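PDB 6DRU: glycosyl hydrolases family 31 family protein from Aspergillus niger, which catalyses the release of alpha-xylose from the non-reducing terminal glucose of xyloglucan oligosaccharides, as an alpha-xylosidase of glycoside hydrolase family 31. Local coordinates for residues 644-654 against 701-712; 659-668 against 686-697. One frame throughout, in Å; residues are numbered along the deposited sequence.

Interaction 1: 644-654 against 701-712; sequences MFGPRLLVSPV and IPVFHLGSREEL. With NAG (2-acetamido-2-deoxy-beta-D-glucopyranose), chain K.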
loop_
_atom_site.group_PDB
_atom_site.type_symbol
_atom_site.label_atom_id
_atom_site.label_comp_id
_atom_site.label_asym_id
_atom_site.label_seq_id
_atom_site.Cartn_x
_atom_site.Cartn_y
_atom_site.Cartn_z
ATOM N N MET A 644 10.517 -23.536 -41.502
ATOM C CA MET A 644 9.664 -24.076 -42.549
ATOM C C MET A 644 8.485 -23.130 -42.747
ATOM O O MET A 644 7.669 -22.951 -41.836
ATOM C CB MET A 644 9.183 -25.481 -42.186
ATOM C CG MET A 644 10.282 -26.541 -42.204
ATOM S SD MET A 644 10.834 -27.025 -43.854
ATOM C CE MET A 644 9.360 -27.810 -44.502
ATOM N N PHE A 645 8.399 -22.523 -43.927
ATOM C CA PHE A 645 7.256 -21.687 -44.289
ATOM C C PHE A 645 6.234 -22.583 -44.972
ATOM O O PHE A 645 6.338 -22.872 -46.165
ATOM C CB PHE A 645 7.687 -20.533 -45.185
ATOM C CG PHE A 645 6.589 -19.556 -45.474
ATOM C CD1 PHE A 645 5.984 -18.854 -44.447
ATOM C CD2 PHE A 645 6.162 -19.336 -46.772
ATOM C CE1 PHE A 645 4.972 -17.954 -44.709
ATOM C CE2 PHE A 645 5.150 -18.435 -47.039
ATOM C CZ PHE A 645 4.555 -17.743 -46.006
ATOM N N GLY A 646 5.240 -23.026 -44.209
ATOM C CA GLY A 646 4.341 -24.057 -44.661
ATOM C C GLY A 646 5.005 -25.415 -44.562
ATOM O O GLY A 646 6.107 -25.553 -44.020
ATOM N N PRO A 647 4.351 -26.452 -45.092
ATOM C CA PRO A 647 4.899 -27.810 -44.965
ATOM C C PRO A 647 6.001 -28.148 -45.956
ATOM O O PRO A 647 6.669 -29.175 -45.774
ATOM C CB PRO A 647 3.669 -28.698 -45.198
ATOM C CG PRO A 647 2.810 -27.894 -46.106
ATOM C CD PRO A 647 3.011 -26.451 -45.705
ATOM N N ARG A 648 6.234 -27.329 -46.978
ATOM C CA ARG A 648 7.144 -27.706 -48.052
ATOM C C ARG A 648 8.361 -26.803 -48.203
ATOM O O ARG A 648 9.397 -27.279 -48.669
ATOM C CB ARG A 648 6.397 -27.747 -49.396
ATOM C CG ARG A 648 5.165 -28.637 -49.398
ATOM C CD ARG A 648 5.535 -30.101 -49.588
ATOM N NE ARG A 648 4.390 -30.990 -49.407
ATOM C CZ ARG A 648 3.763 -31.614 -50.400
ATOM N NH1 ARG A 648 4.175 -31.454 -51.650
ATOM N NH2 ARG A 648 2.729 -32.405 -50.144
ATOM N N LEU A 649 8.279 -25.534 -47.816
ATOM C CA LEU A 649 9.360 -24.587 -48.057
ATOM C C LEU A 649 10.241 -24.448 -46.823
ATOM O O LEU A 649 9.741 -24.365 -45.699
ATOM C CB LEU A 649 8.801 -23.219 -48.452
ATOM C CG LEU A 649 8.097 -23.145 -49.808
ATOM C CD1 LEU A 649 7.520 -21.759 -50.036
ATOM C CD2 LEU A 649 9.057 -23.513 -50.925
ATOM N N LEU A 650 11.556 -24.425 -47.039
ATOM C CA LEU A 650 12.531 -24.141 -45.992
ATOM C C LEU A 650 13.256 -22.851 -46.353
ATOM O O LEU A 650 13.911 -22.778 -47.397
ATOM C CB LEU A 650 13.524 -25.292 -45.830
ATOM C CG LEU A 650 14.686 -25.032 -44.870
ATOM C CD1 LEU A 650 14.255 -25.280 -43.433
ATOM C CD2 LEU A 650 15.893 -25.886 -45.223
ATOM N N VAL A 651 13.156 -21.849 -45.483
ATOM C CA VAL A 651 13.649 -20.505 -45.759
ATOM C C VAL A 651 14.786 -20.179 -44.800
ATOM O O VAL A 651 14.769 -20.598 -43.638
ATOM C CB VAL A 651 12.514 -19.463 -45.642
ATOM C CG1 VAL A 651 13.006 -18.075 -46.029
ATOM C CG2 VAL A 651 11.324 -19.874 -46.499
ATOM N N SER A 652 15.775 -19.433 -45.295
ATOM C CA SER A 652 16.890 -18.963 -44.472
ATOM C C SER A 652 17.400 -17.659 -45.070
ATOM O O SER A 652 18.106 -17.665 -46.091
ATOM C CB SER A 652 18.008 -19.997 -44.383
ATOM O OG SER A 652 19.113 -19.488 -43.656
ATOM N N PRO A 653 17.065 -16.519 -44.468
ATOM C CA PRO A 653 17.469 -15.233 -45.046
ATOM C C PRO A 653 18.960 -14.980 -44.889
ATOM O O PRO A 653 19.607 -15.466 -43.959
ATOM C CB PRO A 653 16.653 -14.207 -44.248
ATOM C CG PRO A 653 15.605 -14.997 -43.528
ATOM C CD PRO A 653 16.195 -16.346 -43.295
ATOM N N VAL A 654 19.501 -14.198 -45.821
ATOM C CA VAL A 654 20.892 -13.766 -45.752
ATOM C C VAL A 654 20.967 -12.536 -44.857
ATOM O O VAL A 654 20.365 -11.500 -45.156
ATOM C CB VAL A 654 21.454 -13.471 -47.150
ATOM C CG1 VAL A 654 22.817 -12.806 -47.044
ATOM C CG2 VAL A 654 21.552 -14.753 -47.961
ATOM N N ILE A 701 17.158 -15.510 -52.499
ATOM C CA ILE A 701 17.092 -15.797 -51.067
ATOM C C ILE A 701 17.149 -17.309 -50.881
ATOM O O ILE A 701 16.393 -18.029 -51.547
ATOM C CB ILE A 701 15.823 -15.208 -50.418
ATOM C CG1 ILE A 701 15.758 -15.601 -48.940
ATOM C CG2 ILE A 701 14.561 -15.620 -51.174
ATOM C CD1 ILE A 701 14.594 -15.008 -48.209
ATOM N N PRO A 702 18.027 -17.825 -50.018
ATOM C CA PRO A 702 18.151 -19.282 -49.868
ATOM C C PRO A 702 16.852 -19.949 -49.442
ATOM O O PRO A 702 16.380 -19.763 -48.316
ATOM C CB PRO A 702 19.241 -19.430 -48.798
ATOM C CG PRO A 702 20.041 -18.172 -48.904
ATOM C CD PRO A 702 19.053 -17.097 -49.252
ATOM N N VAL A 703 16.263 -20.720 -50.352
ATOM C CA VAL A 703 15.003 -21.417 -50.115
ATOM C C VAL A 703 15.090 -22.799 -50.747
ATOM O O VAL A 703 15.417 -22.927 -51.930
ATOM C CB VAL A 703 13.796 -20.641 -50.685
ATOM C CG1 VAL A 703 12.549 -21.514 -50.684
ATOM C CG2 VAL A 703 13.552 -19.366 -49.893
ATOM N N PHE A 704 14.809 -23.830 -49.957
ATOM C CA PHE A 704 14.670 -25.194 -50.443
ATOM C C PHE A 704 13.207 -25.603 -50.362
ATOM O O PHE A 704 12.384 -24.928 -49.738
ATOM C CB PHE A 704 15.536 -26.164 -49.630
ATOM C CG PHE A 704 16.999 -25.840 -49.650
ATOM C CD1 PHE A 704 17.513 -24.845 -48.833
ATOM C CD2 PHE A 704 17.864 -26.533 -50.478
ATOM C CE1 PHE A 704 18.859 -24.547 -48.846
ATOM C CE2 PHE A 704 19.211 -26.238 -50.493
ATOM C CZ PHE A 704 19.706 -25.245 -49.673
ATOM N N HIS A 705 12.878 -26.721 -50.999
ATOM C CA HIS A 705 11.507 -27.201 -50.945
ATOM C C HIS A 705 11.479 -28.719 -51.006
ATOM O O HIS A 705 12.302 -29.339 -51.686
ATOM C CB HIS A 705 10.656 -26.599 -52.072
ATOM C CG HIS A 705 11.009 -27.092 -53.440
ATOM N ND1 HIS A 705 10.526 -28.278 -53.952
ATOM C CD2 HIS A 705 11.785 -26.552 -54.409
ATOM C CE1 HIS A 705 10.995 -28.449 -55.175
ATOM N NE2 HIS A 705 11.761 -27.416 -55.476
ATOM N N LEU A 706 10.532 -29.304 -50.279
ATOM C CA LEU A 706 10.282 -30.735 -50.317
ATOM C C LEU A 706 9.227 -31.044 -51.369
ATOM O O LEU A 706 8.358 -30.217 -51.666
ATOM C CB LEU A 706 9.824 -31.243 -48.950
ATOM C CG LEU A 706 10.832 -31.100 -47.810
ATOM C CD1 LEU A 706 10.178 -31.375 -46.465
ATOM C CD2 LEU A 706 12.016 -32.025 -48.031
ATOM N N GLY A 707 9.307 -32.247 -51.928
ATOM C CA GLY A 707 8.422 -32.601 -53.014
ATOM C C GLY A 707 8.714 -31.760 -54.249
ATOM O O GLY A 707 9.741 -31.089 -54.364
ATOM N N SER A 708 7.778 -31.815 -55.190
ATOM C CA SER A 708 7.913 -31.052 -56.421
ATOM C C SER A 708 7.444 -29.616 -56.218
ATOM O O SER A 708 6.571 -29.332 -55.392
ATOM C CB SER A 708 7.122 -31.705 -57.554
ATOM O OG SER A 708 6.801 -30.759 -58.558
ATOM N N ARG A 709 8.037 -28.705 -56.990
ATOM C CA ARG A 709 7.651 -27.303 -56.889
ATOM C C ARG A 709 6.246 -27.085 -57.427
ATOM O O ARG A 709 5.487 -26.264 -56.895
ATOM C CB ARG A 709 8.637 -26.427 -57.659
ATOM C CG ARG A 709 8.161 -24.992 -57.826
ATOM C CD ARG A 709 8.831 -24.302 -58.999
ATOM N NE ARG A 709 10.259 -24.107 -58.794
ATOM C CZ ARG A 709 10.939 -23.081 -59.289
ATOM N NH1 ARG A 709 10.317 -22.159 -60.012
ATOM N NH2 ARG A 709 12.238 -22.971 -59.054
ATOM N N GLU A 710 5.873 -27.826 -58.469
ATOM C CA GLU A 710 4.582 -27.608 -59.102
ATOM C C GLU A 710 3.432 -28.067 -58.214
ATOM O O GLU A 710 2.311 -27.568 -58.362
ATOM C CB GLU A 710 4.558 -28.307 -60.466
ATOM C CG GLU A 710 3.281 -28.115 -61.268
ATOM C CD GLU A 710 2.333 -29.286 -61.147
ATOM O OE1 GLU A 710 2.620 -30.211 -60.356
ATOM O OE2 GLU A 710 1.301 -29.278 -61.853
ATOM N N GLU A 711 3.688 -28.987 -57.277
ATOM C CA GLU A 711 2.644 -29.405 -56.346
ATOM C C GLU A 711 2.429 -28.370 -55.250
ATOM O O GLU A 711 1.284 -28.063 -54.900
ATOM C CB GLU A 711 2.996 -30.740 -55.693
ATOM C CG GLU A 711 3.801 -31.692 -56.538
ATOM C CD GLU A 711 4.273 -32.888 -55.734
ATOM O OE1 GLU A 711 3.471 -33.822 -55.521
ATOM O OE2 GLU A 711 5.441 -32.881 -55.291
ATOM N N LEU A 712 3.516 -27.830 -54.692
ATOM C CA LEU A 712 3.376 -26.818 -53.652
ATOM C C LEU A 712 2.758 -25.541 -54.203
ATOM O O LEU A 712 1.997 -24.869 -53.498
ATOM C CB LEU A 712 4.734 -26.546 -52.994
ATOM C CG LEU A 712 5.766 -25.597 -53.610
ATOM C CD1 LEU A 712 5.570 -24.165 -53.130
ATOM C CD2 LEU A 712 7.173 -26.077 -53.288
HETATM C C1 NAG K . 13.672 -25.054 -61.942
HETATM C C2 NAG K . 14.076 -24.149 -63.083
HETATM C C3 NAG K . 13.002 -23.182 -63.413
HETATM C C4 NAG K . 11.689 -23.904 -63.636
HETATM C C5 NAG K . 11.387 -24.827 -62.474
HETATM C C6 NAG K . 10.144 -25.638 -62.769
HETATM C C7 NAG K . 16.463 -23.692 -63.475
HETATM C C8 NAG K . 16.469 -24.668 -64.632
HETATM N N2 NAG K . 15.272 -23.462 -62.739
HETATM O O3 NAG K . 13.386 -22.437 -64.547
HETATM O O4 NAG K . 10.651 -22.961 -63.763
HETATM O O5 NAG K . 12.469 -25.701 -62.271
HETATM O O6 NAG K . 9.904 -26.530 -61.703
HETATM O O7 NAG K . 17.480 -23.101 -63.173
HETATM O O HOH W 1 5.902 -29.900 -52.857
#
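Strands 649-651 and 703-705 pair antiparallel in the central part of a six-stranded sheet, within the C-terminal beta domain of this GH31 enzyme. L650 and F704 form the hydrogen-bonded pair. L650 N gives a nearly straight bond to F704 O (2.9 Å, N-H...O 176°), although the donor sits above the carbonyl plane. F704 N returns a bond to L650 O. Two more bonds extend the pairing, L706 N to R648 O (2.8 Å) and S652 N to P702 O.

L650 and F704 lie side by side on one face of the sheet, pointing the same way, with L650 CD2 beside F704 CD1 (4.1 Å). The opposite face carries L649, V651, V703 and H705. There L649 CD2 touches V703 CG1, H705 CB and L712 CD2. CG of L649 is anti to the carbonyl carbon (chi1 -68°), which brings this methyl over to the other segment. V651 and V703 run alongside each other and meet through their CG2 methyls. M644 CE reaches L706 CD1, the two side chains crossing at about a right angle.

Outside the pairing, V654 CG2 packs on P702 CD (3.7 Å), again at about a right angle. On the side of helix 596-609, L712 packs on Y598, whose OH also bonds to F645 O and R648 N.

The chain then turns into helix 709-712. S708 and E711 form a capping box: S708 N bonds to E711 OE2 (2.6 Å) and E710 N to S708 OG. R709 lays one guanidinium face against C5 of the NAG. R648 NH1 lies 4.1 Å from E711 OE2, too far for a salt bridge. A water in the guanidinium plane accepts from R648 NH1 (2.6 Å) and donates to L706 O and S708 O.

Interaction 2: 659-668 against 686-697; sequences VTEWPVYLPQ and YAGGQVVKVPAP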
loop_
_atom_site.group_PDB
_atom_site.type_symbol
_atom_site.label_atom_id
_atom_site.label_comp_id
_atom_site.label_asym_id
_atom_site.label_seq_id
_atom_site.Cartn_x
_atom_site.Cartn_y
_atom_site.Cartn_z
ATOM N N VAL A 659 27.755 -10.950 -49.769
ATOM C CA VAL A 659 27.664 -12.399 -49.632
ATOM C C VAL A 659 27.159 -12.990 -50.940
ATOM O O VAL A 659 26.165 -12.517 -51.501
ATOM C CB VAL A 659 26.742 -12.803 -48.462
ATOM C CG1 VAL A 659 26.166 -14.195 -48.679
ATOM C CG2 VAL A 659 27.503 -12.750 -47.149
ATOM N N THR A 660 27.849 -14.023 -51.425
ATOM C CA THR A 660 27.424 -14.792 -52.582
ATOM C C THR A 660 27.216 -16.264 -52.264
ATOM O O THR A 660 26.666 -16.990 -53.101
ATOM C CB THR A 660 28.445 -14.662 -53.724
ATOM O OG1 THR A 660 29.770 -14.820 -53.201
ATOM C CG2 THR A 660 28.328 -13.300 -54.390
ATOM N N GLU A 661 27.628 -16.717 -51.083
ATOM C CA GLU A 661 27.433 -18.083 -50.623
ATOM C C GLU A 661 26.829 -18.036 -49.230
ATOM O O GLU A 661 27.247 -17.229 -48.394
ATOM C CB GLU A 661 28.758 -18.850 -50.564
ATOM C CG GLU A 661 29.345 -19.269 -51.894
ATOM C CD GLU A 661 30.042 -20.611 -51.799
ATOM O OE1 GLU A 661 29.867 -21.303 -50.772
ATOM O OE2 GLU A 661 30.788 -20.962 -52.736
ATOM N N TRP A 662 25.848 -18.899 -48.977
ATOM C CA TRP A 662 25.183 -18.914 -47.684
ATOM C C TRP A 662 25.114 -20.342 -47.161
ATOM O O TRP A 662 24.712 -21.256 -47.904
ATOM C CB TRP A 662 23.778 -18.308 -47.777
ATOM C CG TRP A 662 23.235 -17.925 -46.442
ATOM C CD1 TRP A 662 22.206 -18.515 -45.773
ATOM C CD2 TRP A 662 23.719 -16.876 -45.594
ATOM N NE1 TRP A 662 22.006 -17.888 -44.566
ATOM C CE2 TRP A 662 22.924 -16.879 -44.432
ATOM C CE3 TRP A 662 24.743 -15.930 -45.708
ATOM C CZ2 TRP A 662 23.121 -15.974 -43.391
ATOM C CZ3 TRP A 662 24.936 -15.033 -44.674
ATOM C CH2 TRP A 662 24.129 -15.061 -43.531
ATOM N N PRO A 663 25.490 -20.583 -45.900
ATOM C CA PRO A 663 25.421 -21.944 -45.356
ATOM C C PRO A 663 24.065 -22.245 -44.738
ATOM O O PRO A 663 23.685 -21.641 -43.731
ATOM C CB PRO A 663 26.537 -21.953 -44.307
ATOM C CG PRO A 663 26.699 -20.495 -43.894
ATOM C CD PRO A 663 25.976 -19.619 -44.899
ATOM N N VAL A 664 23.331 -23.182 -45.331
ATOM C CA VAL A 664 22.003 -23.567 -44.866
ATOM C C VAL A 664 22.069 -24.993 -44.346
ATOM O O VAL A 664 22.605 -25.882 -45.020
ATOM C CB VAL A 664 20.957 -23.442 -45.987
ATOM C CG1 VAL A 664 19.595 -23.903 -45.492
ATOM C CG2 VAL A 664 20.896 -22.011 -46.499
ATOM N N TYR A 665 21.527 -25.215 -43.152
ATOM C CA TYR A 665 21.422 -26.557 -42.598
ATOM C C TYR A 665 20.134 -27.208 -43.087
ATOM O O TYR A 665 19.035 -26.745 -42.763
ATOM C CB TYR A 665 21.454 -26.542 -41.070
ATOM C CG TYR A 665 21.264 -27.922 -40.489
ATOM C CD1 TYR A 665 22.298 -28.847 -40.508
ATOM C CD2 TYR A 665 20.049 -28.309 -39.938
ATOM C CE1 TYR A 665 22.134 -30.113 -39.992
ATOM C CE2 TYR A 665 19.876 -29.575 -39.416
ATOM C CZ TYR A 665 20.924 -30.473 -39.447
ATOM O OH TYR A 665 20.768 -31.736 -38.932
ATOM N N LEU A 666 20.272 -28.278 -43.868
ATOM C CA LEU A 666 19.121 -29.052 -44.311
ATOM C C LEU A 666 18.843 -30.136 -43.281
ATOM O O LEU A 666 19.687 -31.026 -43.094
ATOM C CB LEU A 666 19.382 -29.666 -45.675
ATOM C CG LEU A 666 19.727 -28.655 -46.764
ATOM C CD1 LEU A 666 20.277 -29.365 -47.981
ATOM C CD2 LEU A 666 18.507 -27.824 -47.126
ATOM N N PRO A 667 17.709 -30.103 -42.586
ATOM C CA PRO A 667 17.441 -31.121 -41.566
ATOM C C PRO A 667 17.205 -32.489 -42.188
ATOM O O PRO A 667 16.894 -32.632 -43.373
ATOM C CB PRO A 667 16.176 -30.604 -40.867
ATOM C CG PRO A 667 16.057 -29.161 -41.278
ATOM C CD PRO A 667 16.647 -29.088 -42.645
ATOM N N GLN A 668 17.356 -33.510 -41.350
ATOM C CA GLN A 668 17.065 -34.878 -41.748
ATOM C C GLN A 668 15.558 -35.098 -41.773
ATOM O O GLN A 668 14.831 -34.579 -40.919
ATOM C CB GLN A 668 17.729 -35.859 -40.781
ATOM C CG GLN A 668 17.549 -37.317 -41.139
ATOM C CD GLN A 668 18.686 -37.839 -41.985
ATOM O OE1 GLN A 668 18.621 -37.825 -43.214
ATOM N NE2 GLN A 668 19.743 -38.309 -41.328
ATOM N N TYR A 686 19.645 -32.108 -52.689
ATOM C CA TYR A 686 20.626 -32.381 -51.651
ATOM C C TYR A 686 20.049 -33.376 -50.653
ATOM O O TYR A 686 18.831 -33.514 -50.514
ATOM C CB TYR A 686 21.045 -31.101 -50.914
ATOM C CG TYR A 686 21.613 -30.015 -51.800
ATOM C CD1 TYR A 686 20.781 -29.209 -52.569
ATOM C CD2 TYR A 686 22.982 -29.782 -51.854
ATOM C CE1 TYR A 686 21.296 -28.215 -53.376
ATOM C CE2 TYR A 686 23.506 -28.787 -52.658
ATOM C CZ TYR A 686 22.659 -28.006 -53.417
ATOM O OH TYR A 686 23.178 -27.014 -54.218
ATOM N N ALA A 687 20.942 -34.068 -49.951
ATOM C CA ALA A 687 20.536 -35.012 -48.922
ATOM C C ALA A 687 20.425 -34.309 -47.575
ATOM O O ALA A 687 21.160 -33.362 -47.282
ATOM C CB ALA A 687 21.526 -36.172 -48.826
ATOM N N GLY A 688 19.493 -34.791 -46.750
ATOM C CA GLY A 688 19.271 -34.191 -45.454
ATOM C C GLY A 688 20.321 -34.577 -44.428
ATOM O O GLY A 688 21.028 -35.574 -44.559
ATOM N N GLY A 689 20.417 -33.756 -43.386
ATOM C CA GLY A 689 21.319 -34.026 -42.285
ATOM C C GLY A 689 22.692 -33.408 -42.404
ATOM O O GLY A 689 23.639 -33.923 -41.799
ATOM N N GLN A 690 22.835 -32.320 -43.157
ATOM C CA GLN A 690 24.133 -31.697 -43.366
ATOM C C GLN A 690 23.945 -30.212 -43.634
ATOM O O GLN A 690 22.844 -29.750 -43.948
ATOM C CB GLN A 690 24.881 -32.351 -44.529
ATOM C CG GLN A 690 23.996 -32.586 -45.739
ATOM C CD GLN A 690 24.769 -32.605 -47.037
ATOM O OE1 GLN A 690 25.990 -32.443 -47.051
ATOM N NE2 GLN A 690 24.059 -32.799 -48.143
ATOM N N VAL A 691 25.040 -29.468 -43.511
ATOM C CA VAL A 691 25.076 -28.052 -43.855
ATOM C C VAL A 691 25.640 -27.914 -45.261
ATOM O O VAL A 691 26.713 -28.451 -45.564
ATOM C CB VAL A 691 25.918 -27.249 -42.848
ATOM C CG1 VAL A 691 26.077 -25.808 -43.322
ATOM C CG2 VAL A 691 25.284 -27.293 -41.470
ATOM N N VAL A 692 24.920 -27.202 -46.120
ATOM C CA VAL A 692 25.332 -26.999 -47.501
ATOM C C VAL A 692 25.494 -25.505 -47.746
ATOM O O VAL A 692 24.781 -24.679 -47.166
ATOM C CB VAL A 692 24.327 -27.622 -48.497
ATOM C CG1 VAL A 692 24.126 -29.099 -48.191
ATOM C CG2 VAL A 692 22.996 -26.887 -48.461
ATOM N N LYS A 693 26.459 -25.159 -48.593
ATOM C CA LYS A 693 26.704 -23.775 -48.984
ATOM C C LYS A 693 26.158 -23.576 -50.394
ATOM O O LYS A 693 26.738 -24.069 -51.367
ATOM C CB LYS A 693 28.192 -23.438 -48.909
ATOM C CG LYS A 693 28.715 -23.282 -47.488
ATOM C CD LYS A 693 30.195 -23.631 -47.395
ATOM C CE LYS A 693 30.628 -23.851 -45.950
ATOM N NZ LYS A 693 30.024 -25.086 -45.372
ATOM N N VAL A 694 25.046 -22.858 -50.499
ATOM C CA VAL A 694 24.342 -22.689 -51.768
ATOM C C VAL A 694 24.640 -21.316 -52.359
ATOM O O VAL A 694 24.999 -20.387 -51.620
ATOM C CB VAL A 694 22.833 -22.906 -51.585
ATOM C CG1 VAL A 694 22.578 -24.318 -51.114
ATOM C CG2 VAL A 694 22.280 -21.903 -50.587
ATOM N N PRO A 695 24.519 -21.146 -53.676
ATOM C CA PRO A 695 24.722 -19.821 -54.283
ATOM C C PRO A 695 23.626 -18.858 -53.854
ATOM O O PRO A 695 22.438 -19.108 -54.071
ATOM C CB PRO A 695 24.666 -20.109 -55.788
ATOM C CG PRO A 695 23.855 -21.360 -55.898
ATOM C CD PRO A 695 24.207 -22.172 -54.687
ATOM N N ALA A 696 24.034 -17.747 -53.248
ATOM C CA ALA A 696 23.110 -16.729 -52.753
ATOM C C ALA A 696 23.528 -15.363 -53.277
ATOM O O ALA A 696 24.097 -14.550 -52.537
ATOM C CB ALA A 696 23.051 -16.735 -51.225
ATOM N N PRO A 697 23.268 -15.075 -54.558
ATOM C CA PRO A 697 23.464 -13.703 -55.046
ATOM C C PRO A 697 22.423 -12.768 -54.450
ATOM O O PRO A 697 21.542 -13.218 -53.709
ATOM C CB PRO A 697 23.310 -13.843 -56.565
ATOM C CG PRO A 697 22.423 -15.027 -56.734
ATOM C CD PRO A 697 22.768 -15.972 -55.615
#
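This is an antiparallel pairing of strands 661-666 and 690-695, a two-stranded sheet in the C-terminal domain. W662 with V694, V664 with V692 and L666 with Q690 are the hydrogen-bonded pairs. V664 N bonds to V692 O (2.8 Å) nearly along the C=O axis, and A696 N to T660 O continues the pairing beyond the strands.

One face carries W662, V664, L666, V692 and V694, and packs in part on F704. L666 CD1 touches Y686 CB (3.5 Å) and V692 CG2 (3.7 Å), crossing V692 at about a right angle. W662 CB meets A696 CB. CG of W662 is anti to the backbone N (chi1 -163°), and the indole swings away from 686-697 to touch a NAG. P663 CD sits over one indole face, toward its rim.

The other face is more exposed. E661 OE1 comes beside K693 CB (3.3 Å), but its distance from NZ is too long for a salt bridge. V691 CG2 comes to the edge of the Y665 ring, in its plane, at 3.5 Å from CD1.

At the turn end L666 O takes G689 N (2.8 Å) and, weakly, Q690 N. G689 and Q690 both face L666, with G689 at a positive phi, which is a classic G1 beta bulge.

The two contacts are layers of one C-terminal domain, their centres 13 Å apart. Interaction 2 falls within the chain between the two segments of interaction 1: strand 649-651 is followed by 661-666, and 690-695 by 703-705. F704 joins them. F704 CZ meets V694 CG1 at 3.3 Å and F704 CE1 meets V664 CG1 at 3.5 Å, placing the ring between the two sheets. At the other meeting point W662 NE1 forms a weak hydrogen bond to S652 OG. Both contacts lie away from the xylose pocket and its catalytic residues D395 and D487. The sugars at R709 and W662 belong to glycans attached to the protein.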